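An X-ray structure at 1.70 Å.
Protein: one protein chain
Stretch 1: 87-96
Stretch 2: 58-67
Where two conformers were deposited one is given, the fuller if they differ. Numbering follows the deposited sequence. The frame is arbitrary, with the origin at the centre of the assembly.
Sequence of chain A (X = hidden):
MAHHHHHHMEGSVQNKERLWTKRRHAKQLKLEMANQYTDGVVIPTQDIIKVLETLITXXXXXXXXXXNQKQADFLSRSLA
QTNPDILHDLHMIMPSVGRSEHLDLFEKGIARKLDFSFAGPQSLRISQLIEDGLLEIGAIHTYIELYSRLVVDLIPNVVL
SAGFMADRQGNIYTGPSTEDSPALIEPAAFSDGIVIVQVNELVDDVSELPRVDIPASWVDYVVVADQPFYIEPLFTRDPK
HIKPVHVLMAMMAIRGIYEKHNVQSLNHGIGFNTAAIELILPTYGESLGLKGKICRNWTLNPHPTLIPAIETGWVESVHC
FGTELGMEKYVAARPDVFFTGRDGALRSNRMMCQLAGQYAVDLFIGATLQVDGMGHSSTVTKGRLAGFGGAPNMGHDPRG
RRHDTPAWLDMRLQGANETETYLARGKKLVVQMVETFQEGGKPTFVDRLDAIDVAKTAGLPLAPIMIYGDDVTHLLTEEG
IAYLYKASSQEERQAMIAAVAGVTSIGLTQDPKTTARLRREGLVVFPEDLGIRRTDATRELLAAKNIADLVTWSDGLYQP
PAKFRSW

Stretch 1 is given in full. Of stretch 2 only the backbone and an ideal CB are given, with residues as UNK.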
ATOM      1  N   LEU A  87     -16.257  -0.100  31.053  1.00 18.30           N
ATOM      2  CA  LEU A  87     -15.879  -0.001  29.644  1.00 14.34           C
ATOM      3  C   LEU A  87     -17.128   0.265  28.810  1.00 21.70           C
ATOM      4  O   LEU A  87     -17.961  -0.628  28.630  1.00 17.28           O
ATOM      5  CB  LEU A  87     -15.173  -1.269  29.160  1.00 13.22           C
ATOM      6  CG  LEU A  87     -13.919  -1.656  29.926  1.00 19.21           C
ATOM      7  CD1 LEU A  87     -13.209  -2.805  29.202  1.00 15.64           C
ATOM      8  CD2 LEU A  87     -13.007  -0.455  30.073  1.00 18.02           C
ATOM      9  N   HIS A  88     -17.237   1.485  28.286  1.00 18.29           N
ATOM     10  CA  HIS A  88     -18.336   1.887  27.419  1.00 17.61           C
ATOM     11  C   HIS A  88     -17.779   2.834  26.369  1.00 20.40           C
ATOM     12  O   HIS A  88     -16.666   3.347  26.505  1.00 14.75           O
ATOM     13  CB  HIS A  88     -19.473   2.553  28.202  1.00 19.48           C
ATOM     14  CG  HIS A  88     -19.014   3.664  29.093  1.00 24.68           C
ATOM     15  ND1 HIS A  88     -18.879   4.963  28.656  1.00 22.59           N
ATOM     16  CD2 HIS A  88     -18.649   3.664  30.397  1.00 25.63           C
ATOM     17  CE1 HIS A  88     -18.449   5.716  29.652  1.00 27.94           C
ATOM     18  NE2 HIS A  88     -18.302   4.954  30.720  1.00 23.30           N
ATOM     19  N   ASP A  89     -18.555   3.031  25.299  1.00 21.26           N
ATOM     20  CA  ASP A  89     -18.198   3.952  24.214  1.00 19.71           C
ATOM     21  C   ASP A  89     -16.862   3.593  23.585  1.00 19.28           C
ATOM     22  O   ASP A  89     -16.138   4.467  23.090  1.00 19.00           O
ATOM     23  CB  ASP A  89     -18.185   5.404  24.691  1.00 15.87           C
ATOM     24  CG  ASP A  89     -19.572   5.914  25.008  1.00 28.84           C
ATOM     25  OD1 ASP A  89     -20.324   6.203  24.056  1.00 32.05           O
ATOM     26  OD2 ASP A  89     -19.926   5.976  26.203  1.00 30.79           O
ATOM     27  N   LEU A  90     -16.526   2.307  23.598  1.00 15.30           N
ATOM     28  CA  LEU A  90     -15.346   1.855  22.877  1.00 12.24           C
ATOM     29  C   LEU A  90     -15.532   2.074  21.381  1.00 17.14           C
ATOM     30  O   LEU A  90     -16.611   1.853  20.833  1.00 14.32           O
ATOM     31  CB  LEU A  90     -15.065   0.375  23.167  1.00 13.07           C
ATOM     32  CG  LEU A  90     -14.646   0.043  24.602  1.00 12.88           C
ATOM     33  CD1 LEU A  90     -14.076  -1.358  24.711  1.00 14.71           C
ATOM     34  CD2 LEU A  90     -13.659   1.096  25.143  1.00 15.04           C
ATOM     35  N   HIS A  91     -14.478   2.531  20.727  1.00 14.21           N
ATOM     36  CA  HIS A  91     -14.471   2.725  19.282  1.00 14.21           C
ATOM     37  C   HIS A  91     -13.693   1.538  18.734  1.00 13.65           C
ATOM     38  O   HIS A  91     -12.464   1.482  18.847  1.00 12.14           O
ATOM     39  CB  HIS A  91     -13.845   4.072  18.926  1.00 15.42           C
ATOM     40  CG  HIS A  91     -13.752   4.354  17.456  1.00 11.99           C
ATOM     41  ND1 HIS A  91     -13.484   5.613  16.972  1.00 14.88           N
ATOM     42  CD2 HIS A  91     -13.869   3.551  16.370  1.00 11.55           C
ATOM     43  CE1 HIS A  91     -13.456   5.582  15.650  1.00 18.21           C
ATOM     44  NE2 HIS A  91     -13.676   4.338  15.259  1.00 12.82           N
ATOM     45  N   MET A  92     -14.415   0.562  18.190  1.00  9.83           N
ATOM     46  CA  MET A  92     -13.760  -0.650  17.715  1.00 11.27           C
ATOM     47  C   MET A  92     -13.230  -0.437  16.313  1.00  9.40           C
ATOM     48  O   MET A  92     -13.898   0.163  15.458  1.00 11.76           O
ATOM     49  CB  MET A  92     -14.721  -1.840  17.731  1.00 12.19           C
ATOM     50  CG  MET A  92     -15.351  -2.091  19.098  1.00 18.04           C
ATOM     51  SD  MET A  92     -14.150  -2.265  20.447  1.00 13.30           S
ATOM     52  CE  MET A  92     -13.232  -3.706  19.870  1.00 15.07           C
ATOM     53  N   ILE A  93     -12.022  -0.943  16.083  1.00  9.05           N
ATOM     54  CA  ILE A  93     -11.359  -0.898  14.787  1.00 12.58           C
ATOM     55  C   ILE A  93     -11.039  -2.337  14.430  1.00 13.18           C
ATOM     56  O   ILE A  93     -10.177  -2.962  15.063  1.00 11.65           O
ATOM     57  CB  ILE A  93     -10.098  -0.025  14.806  1.00 13.46           C
ATOM     58  CG1 ILE A  93     -10.465   1.403  15.198  1.00 13.46           C
ATOM     59  CG2 ILE A  93      -9.432  -0.014  13.425  1.00 11.27           C
ATOM     60  CD1 ILE A  93      -9.287   2.268  15.613  1.00 18.53           C
ATOM     61  N   MET A  94     -11.747  -2.876  13.427  1.00  9.55           N
ATOM     62  CA  MET A  94     -11.626  -4.303  13.172  1.00 10.58           C
ATOM     63  C   MET A  94     -11.499  -4.577  11.684  1.00 11.14           C
ATOM     64  O   MET A  94     -12.404  -4.232  10.920  1.00 10.20           O
ATOM     65  CB  MET A  94     -12.833  -5.042  13.739  1.00 12.73           C
ATOM     66  CG  MET A  94     -13.026  -4.823  15.253  1.00 14.01           C
ATOM     67  SD  MET A  94     -14.382  -5.795  15.911  1.00 17.61           S
ATOM     68  CE  MET A  94     -13.641  -7.415  15.795  1.00 16.90           C
ATOM     69  N   PRO A  95     -10.407  -5.201  11.234  1.00 11.53           N
ATOM     70  CA  PRO A  95     -10.324  -5.562   9.812  1.00 10.78           C
ATOM     71  C   PRO A  95     -11.479  -6.447   9.380  1.00  8.73           C
ATOM     72  O   PRO A  95     -12.037  -6.255   8.300  1.00 11.17           O
ATOM     73  CB  PRO A  95      -8.969  -6.282   9.714  1.00 11.09           C
ATOM     74  CG  PRO A  95      -8.157  -5.667  10.845  1.00 11.48           C
ATOM     75  CD  PRO A  95      -9.151  -5.467  11.960  1.00  8.59           C
ATOM     76  N   SER A  96     -11.868  -7.399  10.225  1.00  9.07           N
ATOM     77  CA  SER A  96     -12.929  -8.345   9.894  1.00 13.05           C
ATOM     78  C   SER A  96     -13.821  -8.530  11.115  1.00 14.38           C
ATOM     79  O   SER A  96     -13.315  -8.782  12.213  1.00 17.47           O
ATOM     80  CB  SER A  96     -12.334  -9.688   9.444  1.00 16.73           C
ATOM     81  OG  SER A  96     -13.310 -10.480   8.786  1.00 20.07           O
ATOM     82  N   UNK A  58     -12.895   4.146  28.751  1.00 15.61           N
ATOM     83  CA  UNK A  58     -14.025   4.480  27.875  1.00 18.17           C
ATOM     84  C   UNK A  58     -13.602   5.448  26.778  1.00 16.00           C
ATOM     85  O   UNK A  58     -12.780   6.345  26.992  1.00 16.34           O
ATOM     86  CB  UNK A  58     -15.173   5.083  28.688  1.00 18.17           C
ATOM     87  N   UNK A  59     -14.172   5.258  25.583  1.00 18.00           N
ATOM     88  CA  UNK A  59     -13.810   6.070  24.437  1.00 20.49           C
ATOM     89  C   UNK A  59     -12.559   5.629  23.705  1.00 18.95           C
ATOM     90  O   UNK A  59     -12.250   6.189  22.644  1.00 20.89           O
ATOM     91  CB  UNK A  59     -13.631   7.521  24.889  1.00 20.49           C
ATOM     92  N   UNK A  60     -11.821   4.653  24.230  1.00 16.08           N
ATOM     93  CA  UNK A  60     -10.606   4.194  23.559  1.00 12.35           C
ATOM     94  C   UNK A  60     -10.911   3.676  22.163  1.00 17.29           C
ATOM     95  O   UNK A  60     -11.919   2.999  21.948  1.00 19.14           O
ATOM     96  CB  UNK A  60      -9.920   3.103  24.383  1.00 12.35           C
ATOM     97  N   UNK A  61     -10.013   3.970  21.218  1.00 13.06           N
ATOM     98  CA  UNK A  61      -9.943   3.218  19.966  1.00 10.41           C
ATOM     99  C   UNK A  61      -9.259   1.880  20.231  1.00  9.41           C
ATOM    100  O   UNK A  61      -8.088   1.845  20.616  1.00 11.89           O
ATOM    101  CB  UNK A  61      -9.196   4.008  18.889  1.00 10.41           C
ATOM    102  N   UNK A  62      -9.976   0.784  20.010  1.00 12.00           N
ATOM    103  CA  UNK A  62      -9.503  -0.555  20.353  1.00  8.45           C
ATOM    104  C   UNK A  62      -9.485  -1.347  19.067  1.00  9.79           C
ATOM    105  O   UNK A  62     -10.544  -1.616  18.495  1.00  9.50           O
ATOM    106  CB  UNK A  62     -10.378  -1.225  21.414  1.00  8.45           C
ATOM    107  N   UNK A  63      -8.292  -1.708  18.607  1.00  9.79           N
ATOM    108  CA  UNK A  63      -8.150  -2.665  17.515  1.00 10.58           C
ATOM    109  C   UNK A  63      -8.320  -4.062  18.093  1.00  9.66           C
ATOM    110  O   UNK A  63      -7.651  -4.419  19.066  1.00  8.71           O
ATOM    111  CB  UNK A  63      -6.800  -2.517  16.810  1.00 10.58           C
ATOM    112  N   UNK A  64      -9.191  -4.862  17.481  1.00  8.02           N
ATOM    113  CA  UNK A  64      -9.477  -6.215  17.946  1.00 13.71           C
ATOM    114  C   UNK A  64      -9.375  -7.136  16.745  1.00  7.86           C
ATOM    115  O   UNK A  64     -10.037  -6.896  15.728  1.00 11.58           O
ATOM    116  CB  UNK A  64     -10.853  -6.310  18.607  1.00 13.71           C
ATOM    117  N   UNK A  65      -8.521  -8.152  16.838  1.00 11.15           N
ATOM    118  CA  UNK A  65      -8.399  -9.147  15.775  1.00 13.62           C
ATOM    119  C   UNK A  65      -9.475 -10.218  15.939  1.00 13.62           C
ATOM    120  O   UNK A  65      -9.568 -10.837  17.001  1.00 11.54           O
ATOM    121  CB  UNK A  65      -7.006  -9.780  15.782  1.00 13.62           C
ATOM    122  N   UNK A  66     -10.316 -10.402  14.926  1.00  8.99           N
ATOM    123  CA  UNK A  66     -10.509  -9.407  13.887  1.00  9.62           C
ATOM    124  C   UNK A  66      -9.678  -9.445  12.611  1.00 13.71           C
ATOM    125  O   UNK A  66      -9.844  -8.577  11.749  1.00 11.48           O
ATOM    126  CB  UNK A  66     -10.282  -8.037  14.529  1.00  9.62           C
ATOM    127  N   UNK A  67      -8.761 -10.397  12.475  1.00 11.19           N
ATOM    128  CA  UNK A  67      -8.145 -10.663  11.180  0.52  9.95           C
ATOM    129  C   UNK A  67      -9.166 -11.344  10.281  1.00  9.36           C
ATOM    130  O   UNK A  67     -10.203 -11.829  10.740  1.00 14.24           O
ATOM    131  CB  UNK A  67      -6.890 -11.525  11.331  0.52  9.95           C
TER

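Position 58 opens the stretch with its CA-to-CB bond toward stretch 1, phi/psi of -55/143, and an ideal CB just 3.2 Å from His88 O. The imidazole of His88 lies beside it, so a compact aliphatic side chain or a proline would suit. The residue is Pro58, whose CB sits over one face of the His88 ring, 3.8 Å from its centroid, a CH-pi contact.

At position 59 phi/psi is 83/-7, and a CB would jam against the preceding carbonyl oxygen, which calls for glycine. Gly59 gives its N to His88 O at 3.3 Å, while its CA lies 3.1 Å from Asp89 O.

Position 60 points sideways, 4.3 Å from Leu90 CD2, and stretch 1 asks little of it, so many side chains would do. It is Asp60, whose backbone O accepts from His91 N at 2.9 Å and so leads into the parallel pairing.

Position 61 shares a face with His91 and Ile93. Its ideal CB is 3.7 Å from Ile93 CD1, and His91 ND1 offers polarity nearby; a long side chain, aliphatic at its base, would fit, polar-tipped or not. Lys61 packs its CB 3.7 Å from Ile93 CD1, and a water lies 2.8 Å from His91 ND1 and takes a weak hydrogen bond from Lys61 NZ at 3.3 Å.

Position 62 turns to the other face, with Met92 SD 4.0 Å from the ideal CB and Leu90 CD1 farther off. A branched or medium apolar residue suits this greasy surface. Val62 places CG1 3.9 Å from Met92 CE and CG2 4.3 Å from Leu90 CD1. Its backbone serves both directions: N to His91 O at 2.8 Å, O from Ile93 N at 2.9 Å.

Position 63 returns to the Ile93 face, where valine, isoleucine or leucine are reasonable. Val63 sets CG2 3.8 Å from Ile93 CB.

Position 64 points sideways, yet the methyls of Met92 and Met94 lie 3.7 and 4.1 Å from its ideal CB, favouring an apolar chain. Leu64 meets Met92 CE with CB at 3.7 Å and Met94 CE with CD2 at 3.8 Å.

Position 65 points away, leaving the choice free of stretch 1; it is Glu65.

At position 66, after a cis peptide bond, phi is 92° and an ideal CB would fall 1.7 Å from the O of position 64: glycine again. Gly66 O accepts from Ser96 N at 2.8 Å.

Position 67 also points away. Asn67 instead makes a weak hydrogen bond from ND2 to Glu65 OE1, 2.9 Å.

Stretch 2 58-67: PGDKVVLEGN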
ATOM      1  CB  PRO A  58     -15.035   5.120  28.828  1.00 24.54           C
ATOM      2  CG  PRO A  58     -14.708   4.559  30.156  1.00 28.71           C
ATOM      3  CD  PRO A  58     -13.228   4.327  30.176  1.00 17.07           C
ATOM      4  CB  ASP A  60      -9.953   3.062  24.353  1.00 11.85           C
ATOM      5  CG  ASP A  60      -8.930   3.548  25.347  1.00 19.63           C
ATOM      6  OD1 ASP A  60      -8.625   4.757  25.357  1.00 18.69           O
ATOM      7  OD2 ASP A  60      -8.416   2.701  26.103  1.00 18.05           O
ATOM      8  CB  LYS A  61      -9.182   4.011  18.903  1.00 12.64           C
ATOM      9  CG  LYS A  61      -9.858   5.315  18.512  1.00 16.32           C
ATOM     10  CD  LYS A  61      -9.036   6.062  17.463  1.00 16.60           C
ATOM     11  CE  LYS A  61      -9.619   7.434  17.152  1.00 25.77           C
ATOM     12  NZ  LYS A  61      -9.734   8.285  18.368  1.00 33.15           N
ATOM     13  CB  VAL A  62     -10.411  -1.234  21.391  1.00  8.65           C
ATOM     14  CG1 VAL A  62      -9.919  -2.653  21.692  1.00  8.46           C
ATOM     15  CG2 VAL A  62     -10.466  -0.372  22.668  1.00 12.84           C
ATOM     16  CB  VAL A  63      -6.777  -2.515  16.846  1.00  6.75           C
ATOM     17  CG1 VAL A  63      -6.519  -3.663  15.859  1.00  8.38           C
ATOM     18  CG2 VAL A  63      -6.673  -1.153  16.131  1.00 11.32           C
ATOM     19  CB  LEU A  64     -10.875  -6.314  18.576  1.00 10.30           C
ATOM     20  CG  LEU A  64     -11.387  -7.720  18.932  1.00  8.76           C
ATOM     21  CD1 LEU A  64     -10.449  -8.369  19.923  1.00  9.63           C
ATOM     22  CD2 LEU A  64     -12.796  -7.642  19.516  1.00 10.41           C
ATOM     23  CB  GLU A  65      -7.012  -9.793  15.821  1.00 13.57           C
ATOM     24  CG  GLU A  65      -5.852  -8.861  15.464  1.00  8.82           C
ATOM     25  CD  GLU A  65      -4.511  -9.577  15.512  1.00 14.89           C
ATOM     26  OE1 GLU A  65      -4.485 -10.790  15.796  1.00 11.90           O
ATOM     27  OE2 GLU A  65      -3.480  -8.922  15.297  1.00 13.72           O
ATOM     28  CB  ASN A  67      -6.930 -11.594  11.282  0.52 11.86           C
ATOM     29  CG  ASN A  67      -5.836 -11.085  12.192  0.52  9.55           C
ATOM     30  OD1 ASN A  67      -5.031 -10.239  11.803  0.52 18.13           O
ATOM     31  ND2 ASN A  67      -5.747 -11.661  13.384  0.52  7.38           N
TER
HETATM   32  O   HOH W   1     -13.027   7.828  18.636  1.00 21.36           O
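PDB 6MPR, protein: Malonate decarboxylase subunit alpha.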